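Local structure of RNA-directed RNA polymerase (3ZED) at residues Leu382-Ile390 with Phe477-Val488; Val488-Lys496 with Leu706-Thr714. The protein probably acts as the viral RNA-dependent RNA polymerase, extending RNA chains from ribonucleoside triphosphates, and is probably found both free and covalently attached to genomic RNA. All coordinates share one frame; numbering follows the deposited sequence.

Contact 1. Residues Leu382-Ile390 with Phe477-Val488; sequences LVMIYADNI and FLNNHLMSTIVV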
loop_
_atom_site.group_PDB
_atom_site.type_symbol
_atom_site.label_atom_id
_atom_site.label_comp_id
_atom_site.label_asym_id
_atom_site.label_seq_id
_atom_site.Cartn_x
_atom_site.Cartn_y
_atom_site.Cartn_z
ATOM N N LEU B 382 14.281 -19.981 5.594
ATOM C CA LEU B 382 12.939 -19.516 5.250
ATOM C C LEU B 382 12.963 -18.030 4.908
ATOM O O LEU B 382 13.682 -17.253 5.552
ATOM C CB LEU B 382 12.022 -19.785 6.466
ATOM C CG LEU B 382 10.508 -19.710 6.312
ATOM C CD1 LEU B 382 9.977 -20.782 5.328
ATOM C CD2 LEU B 382 9.857 -19.925 7.669
ATOM N N VAL B 383 12.186 -17.645 3.893
ATOM C CA VAL B 383 12.044 -16.259 3.496
ATOM C C VAL B 383 10.558 -15.947 3.325
ATOM O O VAL B 383 9.791 -16.780 2.853
ATOM C CB VAL B 383 12.910 -15.846 2.259
ATOM C CG1 VAL B 383 12.409 -16.463 0.947
ATOM C CG2 VAL B 383 13.011 -14.323 2.143
ATOM N N MET B 384 10.155 -14.756 3.769
ATOM C CA MET B 384 8.783 -14.247 3.654
ATOM C C MET B 384 8.849 -12.825 3.170
ATOM O O MET B 384 9.756 -12.083 3.576
ATOM C CB MET B 384 8.003 -14.344 4.972
ATOM C CG MET B 384 7.860 -15.757 5.482
ATOM S SD MET B 384 6.782 -15.750 6.896
ATOM C CE MET B 384 7.199 -17.282 7.658
ATOM N N ILE B 385 7.917 -12.440 2.280
ATOM C CA ILE B 385 7.917 -11.095 1.675
ATOM C C ILE B 385 6.558 -10.455 1.737
ATOM O O ILE B 385 5.563 -11.067 1.381
ATOM C CB ILE B 385 8.444 -11.119 0.200
ATOM C CG1 ILE B 385 9.836 -11.796 0.094
ATOM C CG2 ILE B 385 8.477 -9.716 -0.432
ATOM C CD1 ILE B 385 10.173 -12.326 -1.320
ATOM N N TYR B 386 6.540 -9.182 2.112
ATOM C CA TYR B 386 5.355 -8.347 2.123
ATOM C C TYR B 386 5.749 -6.927 1.746
ATOM O O TYR B 386 6.209 -6.190 2.621
ATOM C CB TYR B 386 4.644 -8.374 3.489
ATOM C CG TYR B 386 3.281 -7.709 3.428
ATOM C CD1 TYR B 386 3.138 -6.340 3.641
ATOM C CD2 TYR B 386 2.141 -8.444 3.138
ATOM C CE1 TYR B 386 1.893 -5.715 3.543
ATOM C CE2 TYR B 386 0.888 -7.837 3.063
ATOM C CZ TYR B 386 0.770 -6.469 3.257
ATOM O OH TYR B 386 -0.447 -5.849 3.176
ATOM N N ALA B 387 5.554 -6.526 0.460
ATOM C CA ALA B 387 5.912 -5.172 -0.006
ATOM C C ALA B 387 7.382 -4.857 0.393
ATOM O O ALA B 387 8.260 -5.655 0.060
ATOM C CB ALA B 387 4.930 -4.126 0.557
ATOM N N ASP B 388 7.644 -3.779 1.167
ATOM C CA ASP B 388 8.996 -3.395 1.619
ATOM C C ASP B 388 9.484 -4.184 2.864
ATOM O O ASP B 388 10.543 -3.860 3.386
ATOM C CB ASP B 388 9.076 -1.876 1.901
ATOM C CG ASP B 388 8.017 -1.351 2.868
ATOM O OD1 ASP B 388 6.882 -1.907 2.882
ATOM O OD2 ASP B 388 8.290 -0.340 3.551
ATOM N N ASN B 389 8.761 -5.248 3.298
ATOM C CA ASN B 389 9.181 -6.060 4.443
ATOM C C ASN B 389 9.699 -7.432 4.012
ATOM O O ASN B 389 8.999 -8.184 3.319
ATOM C CB ASN B 389 8.025 -6.269 5.452
ATOM C CG ASN B 389 7.312 -5.015 5.918
ATOM O OD1 ASN B 389 6.138 -4.817 5.645
ATOM N ND2 ASN B 389 7.999 -4.132 6.617
ATOM N N ILE B 390 10.900 -7.781 4.473
ATOM C CA ILE B 390 11.502 -9.098 4.233
ATOM C C ILE B 390 11.716 -9.759 5.587
ATOM O O ILE B 390 12.165 -9.105 6.530
ATOM C CB ILE B 390 12.829 -9.030 3.423
ATOM C CG1 ILE B 390 12.615 -8.395 2.044
ATOM C CG2 ILE B 390 13.536 -10.398 3.318
ATOM C CD1 ILE B 390 13.927 -7.761 1.424
ATOM N N PHE B 477 2.283 -1.051 -2.951
ATOM C CA PHE B 477 2.559 -2.416 -2.458
ATOM C C PHE B 477 3.301 -3.251 -3.512
ATOM O O PHE B 477 4.312 -3.890 -3.187
ATOM C CB PHE B 477 1.244 -3.148 -2.051
ATOM C CG PHE B 477 1.459 -4.618 -1.717
ATOM C CD1 PHE B 477 1.481 -5.585 -2.724
ATOM C CD2 PHE B 477 1.653 -5.030 -0.402
ATOM C CE1 PHE B 477 1.763 -6.925 -2.427
ATOM C CE2 PHE B 477 1.926 -6.375 -0.102
ATOM C CZ PHE B 477 1.990 -7.305 -1.115
ATOM N N LEU B 478 2.752 -3.287 -4.756
ATOM C CA LEU B 478 3.277 -4.104 -5.856
ATOM C C LEU B 478 4.714 -3.746 -6.219
ATOM O O LEU B 478 5.551 -4.638 -6.334
ATOM C CB LEU B 478 2.368 -4.007 -7.112
ATOM C CG LEU B 478 0.973 -4.622 -6.982
ATOM C CD1 LEU B 478 0.102 -4.273 -8.164
ATOM C CD2 LEU B 478 1.047 -6.121 -6.798
ATOM N N ASN B 479 5.007 -2.454 -6.366
ATOM C CA ASN B 479 6.356 -1.985 -6.702
ATOM C C ASN B 479 7.341 -2.263 -5.559
ATOM O O ASN B 479 8.454 -2.675 -5.825
ATOM C CB ASN B 479 6.342 -0.497 -7.057
ATOM C CG ASN B 479 5.559 -0.160 -8.294
ATOM O OD1 ASN B 479 5.355 -0.995 -9.171
ATOM N ND2 ASN B 479 5.133 1.091 -8.407
ATOM N N ASN B 480 6.927 -2.069 -4.304
ATOM C CA ASN B 480 7.780 -2.364 -3.147
ATOM C C ASN B 480 8.042 -3.868 -3.042
ATOM O O ASN B 480 9.172 -4.275 -2.776
ATOM C CB ASN B 480 7.134 -1.843 -1.857
ATOM C CG ASN B 480 7.330 -0.360 -1.614
ATOM O OD1 ASN B 480 8.103 0.314 -2.281
ATOM N ND2 ASN B 480 6.618 0.184 -0.656
ATOM N N HIS B 481 6.999 -4.703 -3.304
ATOM C CA HIS B 481 7.116 -6.166 -3.267
ATOM C C HIS B 481 8.113 -6.666 -4.332
ATOM O O HIS B 481 8.877 -7.595 -4.063
ATOM C CB HIS B 481 5.732 -6.812 -3.446
ATOM C CG HIS B 481 5.659 -8.249 -3.005
ATOM N ND1 HIS B 481 5.220 -8.595 -1.731
ATOM C CD2 HIS B 481 5.928 -9.382 -3.698
ATOM C CE1 HIS B 481 5.219 -9.920 -1.699
ATOM N NE2 HIS B 481 5.665 -10.438 -2.851
ATOM N N LEU B 482 8.126 -6.028 -5.519
ATOM C CA LEU B 482 9.069 -6.374 -6.585
ATOM C C LEU B 482 10.527 -6.040 -6.150
ATOM O O LEU B 482 11.442 -6.846 -6.368
ATOM C CB LEU B 482 8.685 -5.668 -7.894
ATOM C CG LEU B 482 9.699 -5.662 -9.072
ATOM C CD1 LEU B 482 10.250 -7.052 -9.360
ATOM C CD2 LEU B 482 9.006 -5.242 -10.317
ATOM N N MET B 483 10.730 -4.879 -5.530
ATOM C CA MET B 483 12.058 -4.476 -5.040
ATOM C C MET B 483 12.578 -5.457 -3.986
ATOM O O MET B 483 13.733 -5.873 -4.078
ATOM C CB MET B 483 12.054 -3.042 -4.530
ATOM C CG MET B 483 11.889 -2.041 -5.656
ATOM S SD MET B 483 12.155 -0.333 -5.148
ATOM C CE MET B 483 10.698 -0.046 -4.152
ATOM N N SER B 484 11.706 -5.905 -3.057
ATOM C CA SER B 484 12.095 -6.901 -2.048
ATOM C C SER B 484 12.417 -8.242 -2.700
ATOM O O SER B 484 13.348 -8.912 -2.262
ATOM C CB SER B 484 10.998 -7.079 -1.005
ATOM O OG SER B 484 10.867 -5.897 -0.240
ATOM N N THR B 485 11.685 -8.601 -3.774
ATOM C CA THR B 485 11.903 -9.822 -4.574
ATOM C C THR B 485 13.334 -9.828 -5.163
ATOM O O THR B 485 14.003 -10.865 -5.146
ATOM C CB THR B 485 10.811 -9.931 -5.660
ATOM O OG1 THR B 485 9.580 -10.226 -5.003
ATOM C CG2 THR B 485 11.113 -10.995 -6.717
ATOM N N ILE B 486 13.788 -8.656 -5.662
ATOM C CA ILE B 486 15.116 -8.465 -6.238
ATOM C C ILE B 486 16.184 -8.673 -5.144
ATOM O O ILE B 486 17.157 -9.400 -5.374
ATOM C CB ILE B 486 15.237 -7.073 -6.934
ATOM C CG1 ILE B 486 14.343 -7.015 -8.192
ATOM C CG2 ILE B 486 16.726 -6.722 -7.237
ATOM C CD1 ILE B 486 14.185 -5.626 -8.874
ATOM N N VAL B 487 15.982 -8.058 -3.956
ATOM C CA VAL B 487 16.903 -8.182 -2.826
ATOM C C VAL B 487 16.994 -9.680 -2.402
ATOM O O VAL B 487 18.100 -10.199 -2.242
ATOM C CB VAL B 487 16.510 -7.234 -1.644
ATOM C CG1 VAL B 487 17.335 -7.517 -0.386
ATOM C CG2 VAL B 487 16.637 -5.764 -2.043
ATOM N N VAL B 488 15.842 -10.369 -2.302
ATOM C CA VAL B 488 15.763 -11.789 -1.901
ATOM C C VAL B 488 16.420 -12.680 -2.973
ATOM O O VAL B 488 17.222 -13.536 -2.607
ATOM C CB VAL B 488 14.311 -12.236 -1.559
ATOM C CG1 VAL B 488 14.205 -13.751 -1.389
ATOM C CG2 VAL B 488 13.817 -11.527 -0.304
#

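Contact 2. Residues Val488-Lys496 with Leu706-Thr714; sequences VAEWVKAGK and LDEVTTAIT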
loop_
_atom_site.group_PDB
_atom_site.type_symbol
_atom_site.label_atom_id
_atom_site.label_comp_id
_atom_site.label_asym_id
_atom_site.label_seq_id
_atom_site.Cartn_x
_atom_site.Cartn_y
_atom_site.Cartn_z
ATOM N N VAL B 488 15.842 -10.369 -2.302
ATOM C CA VAL B 488 15.763 -11.789 -1.901
ATOM C C VAL B 488 16.420 -12.680 -2.973
ATOM O O VAL B 488 17.222 -13.536 -2.607
ATOM C CB VAL B 488 14.311 -12.236 -1.559
ATOM C CG1 VAL B 488 14.205 -13.751 -1.389
ATOM C CG2 VAL B 488 13.817 -11.527 -0.304
ATOM N N ALA B 489 16.132 -12.450 -4.274
ATOM C CA ALA B 489 16.752 -13.208 -5.373
ATOM C C ALA B 489 18.291 -13.094 -5.333
ATOM O O ALA B 489 18.987 -14.081 -5.572
ATOM C CB ALA B 489 16.229 -12.714 -6.710
ATOM N N GLU B 490 18.810 -11.894 -5.006
ATOM C CA GLU B 490 20.249 -11.637 -4.914
ATOM C C GLU B 490 20.839 -12.302 -3.663
ATOM O O GLU B 490 21.964 -12.766 -3.721
ATOM C CB GLU B 490 20.558 -10.129 -4.951
ATOM C CG GLU B 490 20.424 -9.529 -6.343
ATOM C CD GLU B 490 21.374 -10.079 -7.388
ATOM O OE1 GLU B 490 22.561 -10.329 -7.067
ATOM O OE2 GLU B 490 20.921 -10.265 -8.538
ATOM N N TRP B 491 20.064 -12.405 -2.574
ATOM C CA TRP B 491 20.478 -13.103 -1.350
ATOM C C TRP B 491 20.638 -14.593 -1.664
ATOM O O TRP B 491 21.680 -15.166 -1.346
ATOM C CB TRP B 491 19.466 -12.847 -0.223
ATOM C CG TRP B 491 19.533 -13.771 0.958
ATOM C CD1 TRP B 491 20.458 -13.756 1.962
ATOM C CD2 TRP B 491 18.561 -14.763 1.321
ATOM N NE1 TRP B 491 20.134 -14.687 2.920
ATOM C CE2 TRP B 491 18.977 -15.327 2.549
ATOM C CE3 TRP B 491 17.369 -15.233 0.725
ATOM C CZ2 TRP B 491 18.258 -16.359 3.182
ATOM C CZ3 TRP B 491 16.659 -16.249 1.354
ATOM C CH2 TRP B 491 17.103 -16.804 2.566
ATOM N N VAL B 492 19.662 -15.185 -2.383
ATOM C CA VAL B 492 19.693 -16.591 -2.808
ATOM C C VAL B 492 20.906 -16.808 -3.749
ATOM O O VAL B 492 21.677 -17.744 -3.525
ATOM C CB VAL B 492 18.347 -17.032 -3.462
ATOM C CG1 VAL B 492 18.441 -18.435 -4.075
ATOM C CG2 VAL B 492 17.190 -16.963 -2.457
ATOM N N LYS B 493 21.097 -15.915 -4.753
ATOM C CA LYS B 493 22.210 -15.990 -5.706
ATOM C C LYS B 493 23.573 -15.942 -4.986
ATOM O O LYS B 493 24.437 -16.746 -5.306
ATOM C CB LYS B 493 22.113 -14.868 -6.754
ATOM C CG LYS B 493 23.103 -15.001 -7.880
ATOM C CD LYS B 493 23.143 -13.783 -8.756
ATOM C CE LYS B 493 24.198 -13.939 -9.828
ATOM N NZ LYS B 493 24.277 -12.740 -10.693
ATOM N N ALA B 494 23.735 -15.053 -3.980
ATOM C CA ALA B 494 24.984 -14.897 -3.218
ATOM C C ALA B 494 25.235 -16.052 -2.214
ATOM O O ALA B 494 26.197 -15.989 -1.443
ATOM C CB ALA B 494 24.984 -13.559 -2.490
ATOM N N GLY B 495 24.398 -17.092 -2.252
ATOM C CA GLY B 495 24.531 -18.267 -1.396
ATOM C C GLY B 495 23.975 -18.077 -0.003
ATOM O O GLY B 495 24.496 -18.652 0.956
ATOM N N LYS B 496 22.895 -17.272 0.105
ATOM C CA LYS B 496 22.167 -16.919 1.321
ATOM C C LYS B 496 23.127 -16.420 2.453
ATOM O O LYS B 496 23.126 -16.998 3.555
ATOM C CB LYS B 496 21.254 -18.078 1.795
ATOM C CG LYS B 496 20.178 -18.453 0.773
ATOM C CD LYS B 496 19.210 -19.507 1.262
ATOM C CE LYS B 496 19.673 -20.918 1.031
ATOM N NZ LYS B 496 18.711 -21.903 1.601
ATOM N N LEU B 706 11.755 -21.021 -5.545
ATOM C CA LEU B 706 12.406 -19.734 -5.803
ATOM C C LEU B 706 13.902 -19.946 -6.107
ATOM O O LEU B 706 14.448 -19.302 -7.003
ATOM C CB LEU B 706 12.216 -18.818 -4.576
ATOM C CG LEU B 706 13.011 -17.502 -4.540
ATOM C CD1 LEU B 706 12.594 -16.538 -5.670
ATOM C CD2 LEU B 706 12.888 -16.845 -3.197
ATOM N N ASP B 707 14.532 -20.889 -5.382
ATOM C CA ASP B 707 15.942 -21.263 -5.483
ATOM C C ASP B 707 16.277 -21.827 -6.874
ATOM O O ASP B 707 17.284 -21.423 -7.460
ATOM C CB ASP B 707 16.299 -22.274 -4.381
ATOM C CG ASP B 707 15.963 -21.786 -2.984
ATOM O OD1 ASP B 707 14.755 -21.716 -2.655
ATOM O OD2 ASP B 707 16.907 -21.459 -2.222
ATOM N N GLU B 708 15.416 -22.719 -7.418
ATOM C CA GLU B 708 15.603 -23.313 -8.753
ATOM C C GLU B 708 15.485 -22.244 -9.829
ATOM O O GLU B 708 16.242 -22.273 -10.796
ATOM C CB GLU B 708 14.600 -24.454 -9.000
ATOM C CG GLU B 708 14.897 -25.680 -8.150
ATOM C CD GLU B 708 13.865 -26.792 -8.130
ATOM O OE1 GLU B 708 12.649 -26.494 -8.078
ATOM O OE2 GLU B 708 14.280 -27.973 -8.133
ATOM N N VAL B 709 14.565 -21.283 -9.644
ATOM C CA VAL B 709 14.340 -20.163 -10.568
ATOM C C VAL B 709 15.589 -19.249 -10.572
ATOM O O VAL B 709 16.055 -18.870 -11.648
ATOM C CB VAL B 709 13.030 -19.384 -10.243
ATOM C CG1 VAL B 709 12.872 -18.158 -11.142
ATOM C CG2 VAL B 709 11.802 -20.290 -10.354
ATOM N N THR B 710 16.150 -18.953 -9.380
ATOM C CA THR B 710 17.346 -18.108 -9.228
ATOM C C THR B 710 18.569 -18.750 -9.906
ATOM O O THR B 710 19.315 -18.042 -10.586
ATOM C CB THR B 710 17.627 -17.798 -7.748
ATOM O OG1 THR B 710 16.502 -17.119 -7.197
ATOM C CG2 THR B 710 18.843 -16.913 -7.561
ATOM N N THR B 711 18.758 -20.071 -9.735
ATOM C CA THR B 711 19.889 -20.789 -10.334
ATOM C C THR B 711 19.760 -20.799 -11.870
ATOM O O THR B 711 20.777 -20.708 -12.554
ATOM C CB THR B 711 20.035 -22.195 -9.746
ATOM O OG1 THR B 711 18.810 -22.910 -9.920
ATOM C CG2 THR B 711 20.421 -22.170 -8.266
ATOM N N ALA B 712 18.517 -20.840 -12.402
ATOM C CA ALA B 712 18.272 -20.804 -13.842
ATOM C C ALA B 712 18.621 -19.418 -14.403
ATOM O O ALA B 712 19.344 -19.339 -15.393
ATOM C CB ALA B 712 16.823 -21.164 -14.146
ATOM N N ILE B 713 18.177 -18.334 -13.722
ATOM C CA ILE B 713 18.437 -16.951 -14.133
ATOM C C ILE B 713 19.953 -16.686 -14.145
ATOM O O ILE B 713 20.460 -16.126 -15.124
ATOM C CB ILE B 713 17.647 -15.944 -13.248
ATOM C CG1 ILE B 713 16.134 -16.055 -13.555
ATOM C CG2 ILE B 713 18.150 -14.491 -13.462
ATOM C CD1 ILE B 713 15.205 -15.467 -12.542
ATOM N N THR B 714 20.674 -17.148 -13.101
ATOM C CA THR B 714 22.132 -17.030 -12.965
ATOM C C THR B 714 22.825 -17.615 -14.195
ATOM O O THR B 714 23.791 -17.034 -14.695
ATOM C CB THR B 714 22.605 -17.723 -11.665
ATOM O OG1 THR B 714 22.062 -17.021 -10.561
ATOM C CG2 THR B 714 24.127 -17.749 -11.514
#

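Contact 1. Residues Leu382-Ile390 with Phe477-Val488
His481 meets Ala387 and Ile385 of a β-hairpin with nearly every side-chain atom. Its CB lies 3.8 Å from the CA of Ala387, and CG passes Ala387 N and, with CD2, Ile385 CG2. With CG anti to the backbone N (chi1 -162°), the imidazole swings from the flank of its helix to the hairpin. There ND1 accepts the backbone N-H of Ala387 (N to ND1 3.0 Å, 154° at the hydrogen), the donor a little out of the ring plane. CE1 comes 3.3 Å from the carbonyl O of Ile385, and NE2 is hydrogen-bonded to Thr204 O. Bonds at both ring nitrogens fix the rotation of the imidazole, while Ile385 CG2 sits over one face, 3.7 Å from the ring centroid.

Ala387 is gripped at its other end too: Ser484 OG donates to its O at 2.6 Å, on a lone pair in the carbonyl plane. The helix thereby holds both polar backbone atoms of the second residue in a type II' turn, Tyr386 to Asn389. At the N-terminal end of 477-488, Phe477 and Tyr386 form a T-shaped pair, planes at 74°, with Phe477 CE2 3.5 Å above the centre of the tyrosine ring. At its C-terminal end Val488 points its two methyls at Val383, Ile385 and Ile390, its CG1 lying 3.8 Å from Val383 CG2.

The turn carries Ala-Asp-Asn, the birnavirus counterpart of the Gly-Asp-Asp sequence in polymerase motif C. Asn389 ND2 bonds Asp402 OD1 on strand 397-403. Strand 382-386 borders the four-stranded antiparallel sheet of the palm; helix 476-493 runs nearly antiparallel to it on one face, backed by helices 194-204 and 412-426, and helix 364-377 packs against Leu382 and Met384 on the other.

Contact 2. Residues Val488-Lys496 with Leu706-Thr714
Two helices cross steeply here, joining the last turns of helix 476-493, in the palm, to helix 706-714 of the C-terminal region through Val492 and Thr710. Their axes approach to 9.5 Å at a crossing angle of -78°, and no hydrogen bond passes between them, so shape and apolar contact do the work. Val492 CG1 rests 3.8 Å from Thr710 CB, the two side chains meeting obliquely. Thr710 divides its branches. OG1 donates to Leu706 O at 3.0 Å within its own helix, from above the carbonyl plane, while its flank still packs against Val492 CG1. CG2, anti to the backbone N, reaches farther, to the backbone of the other helix, 3.5 Å from Ala489 O and close to the N of Lys493. Deeper in, Leu706 lays CD2 across Val488 CG1 at 3.8 Å.

A Schellman motif closes the palm helix just beyond this crossing. Lys496 N bonds Trp491 O and Gly495 N bonds Val492 O, with Gly495, at positive phi, as the C-prime residue where the helix ends. The turn brings the Lys496 side chain back over a face of the Trp491 indole, and its ammonium NZ stops 4.3 Å from Asp707 OD2. That separation is beyond a salt bridge; the firm partner of this lysine is Asp381, immediately before the hairpin strand.

Lys493, at the more exposed margin, runs extended past Thr714, its CG 3.5 Å from Thr714 OG1, a hydroxyl already engaged with Thr710 O. Toward the interior, Tyr192 and helix 194-204 touch both Ala489 and Ile713, and a potassium ion whose site includes Lys704 and Gln203 lies about 8 Å from the Leu706 side chain.

The two contacts come in series along the chain, with centres about 14 Å apart, and both are built on helix 476-493. Contact 1 uses its earlier turns against the palm hairpin; contact 2 uses its end against helix 706-714 of the C-terminal region. Val488 belongs to both. Val383 bridges the two: its CB lies 3.9 Å from Trp491 CZ3, and its CG1 4.2 Å from Leu706 CD2. A single helix thus connects, through hydrogen bonds at the turn and largely apolar packing farther along, the edge of the palm sheet bearing the motif C turn with a C-terminal element contributed more than 200 residues later, with helix 194-204 lying beside both contacts.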